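Local coordinates for protein NUDIX hydrolase (Alicyclobacillus acidocaldarius subsp. acidocaldarius, PDB 3QSJ) that probably hydrolyses phosphorus-containing anhydride bonds as a metal-dependent NUDIX hydrolase, and binds a calcium ion in its crystal form, at residues I16-V26 against L207-A216; R59-D69 against A130-R141. All coordinates share one frame; numbering follows the deposited sequence.

Contact 1 of 2, residues I16-V26 against L207-A216; sequences IRDGANKDIEV and LVACPNAEIA
Asp18 CG stands beside its own backbone N and anti to its carbonyl carbon (chi1 -76°), which swings the carboxylate over to Ala213. Ile24 CG1 takes the same rotation, and the extended chain beyond it carries CD1 into the bend between the two helices. Asp18 OD1 accepts from Ala213 N at 2.8 Å. The N-H points at it fairly straight (163°), on the syn side of the carboxylate and somewhat out of its plane. Asp18 OD2 accepts a hydrogen bond from a water that in turn accepts from Glu214 N. Both oxygens thus serve the first turn of the helix, where its dipole would probably help to stabilise the negative charge. Asn212 is the N-cap of that helix. Its OD1 accepts from Ile215 N at 2.8 Å. The side chains of Asp18 and Asn212 lie side by side and point the same way, with carboxylate and amide planes 79° apart.

Ile24 CD1 rests 3.5 Å from Asn212 O and 3.8 Å from Cys210 CB. Ile16 sends CD1 to Ala216 CB at 3.7 Å, while its CG2 branch meets Leu207 CD2 at 3.9 Å. Val26 crosses Leu207 at about a right angle, touching CD1 with its CB. Water fills in between the backbones: one molecule accepts from Ile24 N and lies within hydrogen-bonding distance of Leu207 O, and another lies within that distance of Lys22 O and Pro211 O.

Strands 7-18 and 24-31 form an antiparallel hairpin in the mixed sheet of the NUDIX fold. The end of helix 198-209 and the start of helix 213-219, joined by residues 210-212, pack against it. Leu207 also touches Val14 of strand 7-18 and Ala182 of helix 182-190, and Ala216 reaches Leu158 of strand 151-160.

Contact 2 of 2, residues R59-D69 against A130-R141; sequences RAFGRPVCAED and AFDLGLLRRIGR
Asp69 OD2 accepts from Arg138 NH1 at 2.8 Å in a salt bridge with a nearly straight N-H (162°). The extended Arg138 chain, CG anti to the backbone N (chi1 171°), carries the guanidinium there. The oxygen lies at the edge of the guanidinium, near its plane, and is approached on its anti side. A water donates to the same oxygen and accepts from Arg138 NH2 and Arg141 NH1, tying the two arginines to one carboxylate. The direct Asp69-Arg141 salt bridge is long, and Arg141 has a second partner in Asp153. Arg138 NH1 is also bridged to Asp72. The Glu68 carboxylate stacks over one face of the Arg138 guanidinium, the planes only 7° apart; charge and stacking act there without a directed N-H.

Val65 N donates to Leu136 O at 2.8 Å, and Arg138 N to Val65 O at 2.8 Å. Earlier in both segments, Phe61 N donates to Phe131 O and Leu133 N to Phe61 O, each at 2.9 Å. The loop between helices 51-58 and 72-87 of this NUDIX hydrolase thus makes two isolated beta bridges, the register slipping by one residue between them. The bridged Val65 lies within a type II turn from Pro64 to Ala67, and Asp132 OD1 closes an Asx turn onto Gly134 N.

Cys66 SG sits over one face of the Arg137 guanidinium, 3.5 Å from NH2. That arginine's NE and NH1 bond to the carbonyls of Leu220 and Met217. Ala60 CB packs on Leu133 CD1 at 3.6 Å. Pro64 lies alongside Leu133, and Phe61 CE2 meets Ala130 CB at 3.9 Å.

Overall arrangement
Both contacts reach the same mixed sheet and are partly buried. Contact 1 sets helices 198-209 and 213-219 against the hairpin end of strands 7-18 and 24-31. Contact 2 lays a loop along strands 130-131 and 137-143. Contact 1 has an aliphatic centre with one direct hydrogen bond and waters at its margin. Contact 2 buries more surface and relies on backbone bonds, with a charged network at one end. Their centres are 20 Å apart, yet they touch where Ala216 O packs against Arg137 CD at 3.7 Å. Along the chain, contact 2 is nested within the loop closed by contact 1.

Contact 1 of 2, residues I16-V26 against L207-A216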
loop_
_atom_site.group_PDB
_atom_site.type_symbol
_atom_site.label_atom_id
_atom_site.label_comp_id
_atom_site.label_asym_id
_atom_site.label_seq_id
_atom_site.Cartn_x
_atom_site.Cartn_y
_atom_site.Cartn_z
ATOM N N ILE A 16 1.076 -5.492 6.995
ATOM C CA ILE A 16 0.719 -6.668 7.802
ATOM C C ILE A 16 1.146 -6.653 9.248
ATOM O O ILE A 16 1.973 -5.848 9.654
ATOM C CB ILE A 16 1.359 -7.939 7.152
ATOM C CG1 ILE A 16 2.928 -7.928 7.264
ATOM C CG2 ILE A 16 0.844 -8.163 5.733
ATOM C CD1 ILE A 16 3.611 -9.298 6.780
ATOM N N ARG A 17 0.543 -7.543 10.044
ATOM C CA ARG A 17 0.988 -7.684 11.428
ATOM C C ARG A 17 0.727 -9.159 11.840
ATOM O O ARG A 17 -0.044 -9.860 11.195
ATOM C CB ARG A 17 0.232 -6.704 12.330
ATOM C CG ARG A 17 -1.246 -7.092 12.483
ATOM C CD ARG A 17 -2.016 -5.980 13.175
ATOM N NE ARG A 17 -3.406 -6.381 13.479
ATOM C CZ ARG A 17 -4.267 -5.557 14.055
ATOM N NH1 ARG A 17 -3.890 -4.320 14.391
ATOM N NH2 ARG A 17 -5.520 -5.962 14.313
ATOM N N ASP A 18 1.368 -9.606 12.901
ATOM C CA ASP A 18 1.064 -10.922 13.455
ATOM C C ASP A 18 -0.225 -10.747 14.245
ATOM O O ASP A 18 -0.297 -9.847 15.091
ATOM C CB ASP A 18 2.186 -11.369 14.381
ATOM C CG ASP A 18 3.420 -11.836 13.626
ATOM O OD1 ASP A 18 3.264 -12.461 12.516
ATOM O OD2 ASP A 18 4.528 -11.602 14.125
ATOM N N GLY A 19 -1.245 -11.548 13.921
ATOM C CA GLY A 19 -2.577 -11.406 14.493
ATOM C C GLY A 19 -3.012 -12.530 15.403
ATOM O O GLY A 19 -2.192 -13.349 15.857
ATOM N N ALA A 20 -4.321 -12.547 15.677
ATOM C CA ALA A 20 -4.947 -13.583 16.489
ATOM C C ALA A 20 -4.771 -14.970 15.859
ATOM O O ALA A 20 -4.734 -15.095 14.618
ATOM C CB ALA A 20 -6.435 -13.282 16.633
ATOM N N ASN A 21 -4.645 -15.987 16.702
ATOM C CA ASN A 21 -4.528 -17.395 16.274
ATOM C C ASN A 21 -3.277 -17.644 15.447
ATOM O O ASN A 21 -3.274 -18.535 14.589
ATOM C CB ASN A 21 -5.805 -17.857 15.524
ATOM C CG ASN A 21 -7.085 -17.520 16.248
ATOM O OD1 ASN A 21 -7.956 -16.820 15.735
ATOM N ND2 ASN A 21 -7.195 -17.936 17.485
ATOM N N LYS A 22 -2.216 -16.819 15.671
ATOM C CA LYS A 22 -0.947 -16.926 14.933
ATOM C C LYS A 22 -1.147 -16.841 13.405
ATOM O O LYS A 22 -0.461 -17.531 12.648
ATOM C CB LYS A 22 -0.133 -18.184 15.356
ATOM C CG LYS A 22 0.337 -18.152 16.813
ATOM C CD LYS A 22 1.108 -19.411 17.191
ATOM C CE LYS A 22 1.752 -19.300 18.555
ATOM N NZ LYS A 22 2.933 -18.392 18.548
ATOM N N ASP A 23 -2.149 -16.063 12.970
ATOM C CA ASP A 23 -2.392 -15.804 11.561
ATOM C C ASP A 23 -1.961 -14.370 11.245
ATOM O O ASP A 23 -2.187 -13.491 12.055
ATOM C CB ASP A 23 -3.879 -15.959 11.193
ATOM C CG ASP A 23 -4.426 -17.380 11.288
ATOM O OD1 ASP A 23 -3.652 -18.326 11.064
ATOM O OD2 ASP A 23 -5.622 -17.534 11.596
ATOM N N ILE A 24 -1.448 -14.132 10.023
ATOM C CA ILE A 24 -1.124 -12.763 9.623
ATOM C C ILE A 24 -2.426 -12.007 9.361
ATOM O O ILE A 24 -3.333 -12.530 8.701
ATOM C CB ILE A 24 -0.232 -12.789 8.368
ATOM C CG1 ILE A 24 1.125 -13.431 8.712
ATOM C CG2 ILE A 24 -0.070 -11.357 7.817
ATOM C CD1 ILE A 24 2.109 -13.718 7.541
ATOM N N GLU A 25 -2.468 -10.742 9.788
ATOM C CA GLU A 25 -3.567 -9.829 9.508
ATOM C C GLU A 25 -3.028 -8.763 8.593
ATOM O O GLU A 25 -1.838 -8.480 8.640
ATOM C CB GLU A 25 -4.089 -9.191 10.804
ATOM C CG GLU A 25 -4.753 -10.271 11.624
ATOM C CD GLU A 25 -5.157 -9.917 13.028
ATOM O OE1 GLU A 25 -4.935 -8.752 13.446
ATOM O OE2 GLU A 25 -5.732 -10.814 13.701
ATOM N N VAL A 26 -3.910 -8.117 7.814
ATOM C CA VAL A 26 -3.488 -7.163 6.764
ATOM C C VAL A 26 -4.506 -6.033 6.676
ATOM O O VAL A 26 -5.682 -6.281 6.964
ATOM C CB VAL A 26 -3.333 -7.941 5.416
ATOM C CG1 VAL A 26 -4.649 -8.634 4.966
ATOM C CG2 VAL A 26 -2.747 -7.052 4.316
ATOM N N LEU A 207 0.197 -14.661 1.920
ATOM C CA LEU A 207 0.138 -14.372 3.365
ATOM C C LEU A 207 -0.418 -15.568 4.180
ATOM O O LEU A 207 0.107 -15.891 5.254
ATOM C CB LEU A 207 -0.757 -13.154 3.579
ATOM C CG LEU A 207 -0.177 -11.803 3.109
ATOM C CD1 LEU A 207 -1.180 -10.678 3.398
ATOM C CD2 LEU A 207 1.187 -11.527 3.758
ATOM N N VAL A 208 -1.434 -16.262 3.650
ATOM C CA VAL A 208 -1.997 -17.434 4.358
ATOM C C VAL A 208 -0.963 -18.560 4.501
ATOM O O VAL A 208 -0.941 -19.236 5.543
ATOM C CB VAL A 208 -3.325 -17.888 3.688
ATOM C CG1 VAL A 208 -3.826 -19.253 4.210
ATOM C CG2 VAL A 208 -4.405 -16.816 3.867
ATOM N N ALA A 209 -0.112 -18.757 3.471
ATOM C CA ALA A 209 0.919 -19.811 3.462
ATOM C C ALA A 209 2.080 -19.470 4.379
ATOM O O ALA A 209 2.878 -20.329 4.708
ATOM C CB ALA A 209 1.441 -20.022 2.051
ATOM N N CYS A 210 2.194 -18.202 4.755
ATOM C CA CYS A 210 3.282 -17.697 5.553
ATOM C C CYS A 210 3.056 -17.818 7.071
ATOM O O CYS A 210 2.040 -17.360 7.550
ATOM C CB CYS A 210 3.557 -16.257 5.156
ATOM S SG CYS A 210 5.168 -15.688 5.698
ATOM N N PRO A 211 4.015 -18.366 7.851
ATOM C CA PRO A 211 3.778 -18.505 9.303
ATOM C C PRO A 211 3.655 -17.213 10.096
ATOM O O PRO A 211 2.842 -17.153 11.014
ATOM C CB PRO A 211 4.951 -19.353 9.794
ATOM C CG PRO A 211 6.013 -19.178 8.746
ATOM C CD PRO A 211 5.280 -19.012 7.440
ATOM N N ASN A 212 4.464 -16.181 9.767
ATOM C CA ASN A 212 4.447 -14.936 10.544
ATOM C C ASN A 212 4.999 -13.781 9.713
ATOM O O ASN A 212 5.492 -13.972 8.577
ATOM C CB ASN A 212 5.186 -15.129 11.919
ATOM C CG ASN A 212 6.613 -15.575 11.742
ATOM O OD1 ASN A 212 7.359 -14.995 10.951
ATOM N ND2 ASN A 212 7.045 -16.602 12.453
ATOM N N ALA A 213 4.855 -12.562 10.244
ATOM C CA ALA A 213 5.277 -11.340 9.555
ATOM C C ALA A 213 6.823 -11.314 9.306
ATOM O O ALA A 213 7.271 -10.839 8.251
ATOM C CB ALA A 213 4.845 -10.145 10.409
ATOM N N GLU A 214 7.646 -11.801 10.275
ATOM C CA GLU A 214 9.115 -11.820 10.032
ATOM C C GLU A 214 9.459 -12.720 8.846
ATOM O O GLU A 214 10.221 -12.301 7.974
ATOM C CB GLU A 214 9.823 -12.324 11.302
ATOM C CG GLU A 214 11.342 -12.368 11.187
ATOM C CD GLU A 214 11.970 -12.970 12.421
ATOM O OE1 GLU A 214 11.368 -12.829 13.510
ATOM O OE2 GLU A 214 13.019 -13.642 12.293
ATOM N N ILE A 215 8.835 -13.929 8.759
ATOM C CA ILE A 215 9.099 -14.815 7.614
ATOM C C ILE A 215 8.610 -14.155 6.327
ATOM O O ILE A 215 9.281 -14.253 5.309
ATOM C CB ILE A 215 8.575 -16.269 7.832
ATOM C CG1 ILE A 215 9.313 -17.006 9.012
ATOM C CG2 ILE A 215 8.560 -17.067 6.541
ATOM C CD1 ILE A 215 10.869 -17.086 8.883
ATOM N N ALA A 216 7.435 -13.438 6.379
ATOM C CA ALA A 216 6.971 -12.772 5.175
ATOM C C ALA A 216 7.968 -11.702 4.695
ATOM O O ALA A 216 8.226 -11.583 3.488
ATOM C CB ALA A 216 5.597 -12.133 5.424
HETATM O O HOH W 1 6.865 -12.197 13.064
HETATM O O HOH W 2 0.344 -17.786 10.122
HETATM O O HOH W 3 -0.971 -16.275 7.973
#

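Contact 2 of 2, residues R59-D69 against A130-R141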
loop_
_atom_site.group_PDB
_atom_site.type_symbol
_atom_site.label_atom_id
_atom_site.label_comp_id
_atom_site.label_asym_id
_atom_site.label_seq_id
_atom_site.Cartn_x
_atom_site.Cartn_y
_atom_site.Cartn_z
ATOM N N ARG A 59 15.268 11.757 -1.628
ATOM C CA ARG A 59 15.570 12.222 -0.255
ATOM C C ARG A 59 15.426 11.084 0.761
ATOM O O ARG A 59 15.677 11.298 1.967
ATOM C CB ARG A 59 14.559 13.310 0.206
ATOM C CG ARG A 59 14.250 14.334 -0.835
ATOM C CD ARG A 59 13.325 15.411 -0.340
ATOM N NE ARG A 59 13.377 16.428 -1.382
ATOM C CZ ARG A 59 12.375 16.794 -2.150
ATOM N NH1 ARG A 59 11.143 16.375 -1.889
ATOM N NH2 ARG A 59 12.566 17.695 -3.103
ATOM N N ALA A 60 15.022 9.885 0.294
ATOM C CA ALA A 60 14.718 8.763 1.187
ATOM C C ALA A 60 15.984 8.140 1.795
ATOM O O ALA A 60 17.081 8.328 1.256
ATOM C CB ALA A 60 13.940 7.678 0.430
ATOM N N PHE A 61 15.799 7.361 2.874
ATOM C CA PHE A 61 16.892 6.580 3.439
ATOM C C PHE A 61 16.761 5.194 2.898
ATOM O O PHE A 61 15.655 4.643 2.752
ATOM C CB PHE A 61 16.719 6.475 4.980
ATOM C CG PHE A 61 16.717 7.830 5.647
ATOM C CD1 PHE A 61 17.908 8.444 6.005
ATOM C CD2 PHE A 61 15.519 8.485 5.924
ATOM C CE1 PHE A 61 17.906 9.672 6.639
ATOM C CE2 PHE A 61 15.522 9.729 6.567
ATOM C CZ PHE A 61 16.706 10.304 6.934
ATOM N N GLY A 62 17.902 4.579 2.631
ATOM C CA GLY A 62 17.836 3.173 2.230
ATOM C C GLY A 62 17.198 2.921 0.867
ATOM O O GLY A 62 17.145 3.803 -0.029
ATOM N N ARG A 63 16.811 1.654 0.676
ATOM C CA ARG A 63 16.275 1.108 -0.584
ATOM C C ARG A 63 15.386 -0.073 -0.227
ATOM O O ARG A 63 15.700 -0.825 0.700
ATOM C CB ARG A 63 17.513 0.611 -1.402
ATOM C CG ARG A 63 17.302 -0.170 -2.666
ATOM C CD ARG A 63 18.675 -0.497 -3.272
ATOM N NE ARG A 63 19.545 0.692 -3.326
ATOM C CZ ARG A 63 20.815 0.765 -2.897
ATOM N NH1 ARG A 63 21.435 -0.317 -2.416
ATOM N NH2 ARG A 63 21.484 1.906 -2.982
ATOM N N PRO A 64 14.328 -0.330 -1.009
ATOM C CA PRO A 64 13.459 -1.469 -0.708
ATOM C C PRO A 64 14.200 -2.803 -0.735
ATOM O O PRO A 64 15.122 -3.006 -1.534
ATOM C CB PRO A 64 12.328 -1.359 -1.775
ATOM C CG PRO A 64 12.371 0.036 -2.241
ATOM C CD PRO A 64 13.835 0.446 -2.182
ATOM N N VAL A 65 13.789 -3.722 0.145
ATOM C CA VAL A 65 14.346 -5.091 0.175
ATOM C C VAL A 65 13.825 -5.752 -1.112
ATOM O O VAL A 65 12.639 -5.598 -1.448
ATOM C CB VAL A 65 13.871 -5.848 1.455
ATOM C CG1 VAL A 65 14.358 -7.269 1.454
ATOM C CG2 VAL A 65 14.388 -5.136 2.711
ATOM N N CYS A 66 14.720 -6.465 -1.864
ATOM C CA CYS A 66 14.362 -7.086 -3.135
ATOM C C CYS A 66 13.968 -6.091 -4.252
ATOM O O CYS A 66 13.345 -6.507 -5.238
ATOM C CB CYS A 66 13.324 -8.199 -2.950
ATOM S SG CYS A 66 13.845 -9.479 -1.793
ATOM N N ALA A 67 14.448 -4.815 -4.159
ATOM C CA ALA A 67 14.378 -3.861 -5.274
ATOM C C ALA A 67 15.181 -4.479 -6.414
ATOM O O ALA A 67 16.218 -5.074 -6.153
ATOM C CB ALA A 67 14.988 -2.521 -4.887
ATOM N N GLU A 68 14.681 -4.391 -7.659
ATOM C CA GLU A 68 15.377 -4.951 -8.825
ATOM C C GLU A 68 15.441 -3.858 -9.904
ATOM O O GLU A 68 16.194 -4.015 -10.842
ATOM C CB GLU A 68 14.552 -6.075 -9.477
ATOM C CG GLU A 68 14.149 -7.270 -8.630
ATOM C CD GLU A 68 13.283 -8.249 -9.408
ATOM O OE1 GLU A 68 13.312 -8.230 -10.660
ATOM O OE2 GLU A 68 12.616 -9.084 -8.760
ATOM N N ASP A 69 14.627 -2.802 -9.817
ATOM C CA ASP A 69 14.607 -1.809 -10.891
ATOM C C ASP A 69 14.809 -0.384 -10.399
ATOM O O ASP A 69 14.548 -0.083 -9.230
ATOM C CB ASP A 69 13.251 -1.948 -11.619
ATOM C CG ASP A 69 13.034 -3.264 -12.330
ATOM O OD1 ASP A 69 13.831 -3.594 -13.219
ATOM O OD2 ASP A 69 12.044 -3.929 -12.047
ATOM N N ALA A 130 11.903 11.791 5.988
ATOM C CA ALA A 130 11.800 11.079 4.725
ATOM C C ALA A 130 11.487 9.661 5.035
ATOM O O ALA A 130 11.531 9.258 6.230
ATOM C CB ALA A 130 13.115 11.203 3.904
ATOM N N PHE A 131 11.184 8.897 3.979
ATOM C CA PHE A 131 10.831 7.480 4.170
ATOM C C PHE A 131 12.067 6.612 4.319
ATOM O O PHE A 131 13.065 6.836 3.618
ATOM C CB PHE A 131 10.062 6.982 2.971
ATOM C CG PHE A 131 8.675 7.592 2.914
ATOM C CD1 PHE A 131 7.727 7.294 3.898
ATOM C CD2 PHE A 131 8.346 8.516 1.919
ATOM C CE1 PHE A 131 6.422 7.773 3.818
ATOM C CE2 PHE A 131 7.045 9.041 1.843
ATOM C CZ PHE A 131 6.082 8.662 2.788
ATOM N N ASP A 132 11.963 5.576 5.162
ATOM C CA ASP A 132 13.048 4.582 5.264
ATOM C C ASP A 132 12.530 3.449 4.348
ATOM O O ASP A 132 11.713 2.590 4.765
ATOM C CB ASP A 132 13.194 4.100 6.732
ATOM C CG ASP A 132 14.242 2.982 6.833
ATOM O OD1 ASP A 132 14.829 2.608 5.766
ATOM O OD2 ASP A 132 14.481 2.486 7.981
ATOM N N LEU A 133 13.012 3.437 3.111
ATOM C CA LEU A 133 12.581 2.411 2.140
ATOM C C LEU A 133 13.068 0.983 2.485
ATOM O O LEU A 133 12.487 0.010 1.998
ATOM C CB LEU A 133 13.061 2.820 0.748
ATOM C CG LEU A 133 12.448 4.158 0.282
ATOM C CD1 LEU A 133 12.966 4.551 -1.129
ATOM C CD2 LEU A 133 10.879 4.152 0.395
ATOM N N GLY A 134 14.030 0.890 3.393
ATOM C CA GLY A 134 14.552 -0.375 3.880
ATOM C C GLY A 134 13.479 -1.176 4.630
ATOM O O GLY A 134 13.635 -2.387 4.863
ATOM N N LEU A 135 12.425 -0.494 5.073
ATOM C CA LEU A 135 11.278 -1.117 5.797
ATOM C C LEU A 135 10.255 -1.722 4.813
ATOM O O LEU A 135 9.326 -2.385 5.260
ATOM C CB LEU A 135 10.617 -0.095 6.705
ATOM C CG LEU A 135 11.454 0.297 7.917
ATOM C CD1 LEU A 135 10.717 1.413 8.704
ATOM C CD2 LEU A 135 11.693 -0.907 8.834
ATOM N N LEU A 136 10.458 -1.560 3.509
ATOM C CA LEU A 136 9.537 -2.188 2.515
ATOM C C LEU A 136 10.220 -3.254 1.725
ATOM O O LEU A 136 11.430 -3.117 1.454
ATOM C CB LEU A 136 9.011 -1.143 1.492
ATOM C CG LEU A 136 7.715 -0.425 1.941
ATOM C CD1 LEU A 136 7.933 0.406 3.279
ATOM C CD2 LEU A 136 7.367 0.598 0.861
ATOM N N ARG A 137 9.478 -4.301 1.389
ATOM C CA ARG A 137 9.970 -5.365 0.568
ATOM C C ARG A 137 9.182 -5.360 -0.747
ATOM O O ARG A 137 7.947 -5.414 -0.732
ATOM C CB ARG A 137 9.811 -6.714 1.301
ATOM C CG ARG A 137 10.228 -7.915 0.489
ATOM C CD ARG A 137 9.769 -9.246 1.133
ATOM N NE ARG A 137 10.263 -10.381 0.348
ATOM C CZ ARG A 137 11.461 -10.940 0.499
ATOM N NH1 ARG A 137 12.304 -10.484 1.426
ATOM N NH2 ARG A 137 11.858 -11.933 -0.321
ATOM N N ARG A 138 9.872 -5.345 -1.891
ATOM C CA ARG A 138 9.184 -5.533 -3.169
ATOM C C ARG A 138 8.726 -6.984 -3.203
ATOM O O ARG A 138 9.558 -7.898 -3.056
ATOM C CB ARG A 138 10.133 -5.215 -4.345
ATOM C CG ARG A 138 9.502 -5.609 -5.633
ATOM C CD ARG A 138 10.272 -5.188 -6.880
ATOM N NE ARG A 138 9.794 -5.936 -8.043
ATOM C CZ ARG A 138 10.106 -5.610 -9.302
ATOM N NH1 ARG A 138 10.846 -4.521 -9.558
ATOM N NH2 ARG A 138 9.670 -6.350 -10.313
ATOM N N ILE A 139 7.387 -7.207 -3.412
ATOM C CA ILE A 139 6.886 -8.580 -3.479
ATOM C C ILE A 139 6.269 -8.953 -4.820
ATOM O O ILE A 139 5.924 -10.110 -5.040
ATOM C CB ILE A 139 5.931 -8.881 -2.319
ATOM C CG1 ILE A 139 4.715 -7.895 -2.369
ATOM C CG2 ILE A 139 6.707 -8.771 -1.000
ATOM C CD1 ILE A 139 3.602 -8.258 -1.317
ATOM N N GLY A 140 6.084 -7.981 -5.701
ATOM C CA GLY A 140 5.565 -8.366 -6.998
ATOM C C GLY A 140 5.398 -7.230 -7.962
ATOM O O GLY A 140 5.480 -6.060 -7.575
ATOM N N ARG A 141 5.097 -7.584 -9.218
ATOM C CA ARG A 141 4.778 -6.564 -10.214
ATOM C C ARG A 141 3.765 -7.201 -11.140
ATOM O O ARG A 141 3.963 -8.349 -11.575
ATOM C CB ARG A 141 6.025 -6.146 -10.984
ATOM C CG ARG A 141 5.775 -5.059 -12.018
ATOM C CD ARG A 141 7.066 -4.800 -12.810
ATOM N NE ARG A 141 6.815 -3.785 -13.846
ATOM C CZ ARG A 141 7.746 -3.201 -14.590
ATOM N NH1 ARG A 141 9.024 -3.589 -14.503
ATOM N NH2 ARG A 141 7.409 -2.227 -15.446
HETATM O O HOH W 4 10.435 -5.776 -12.991
#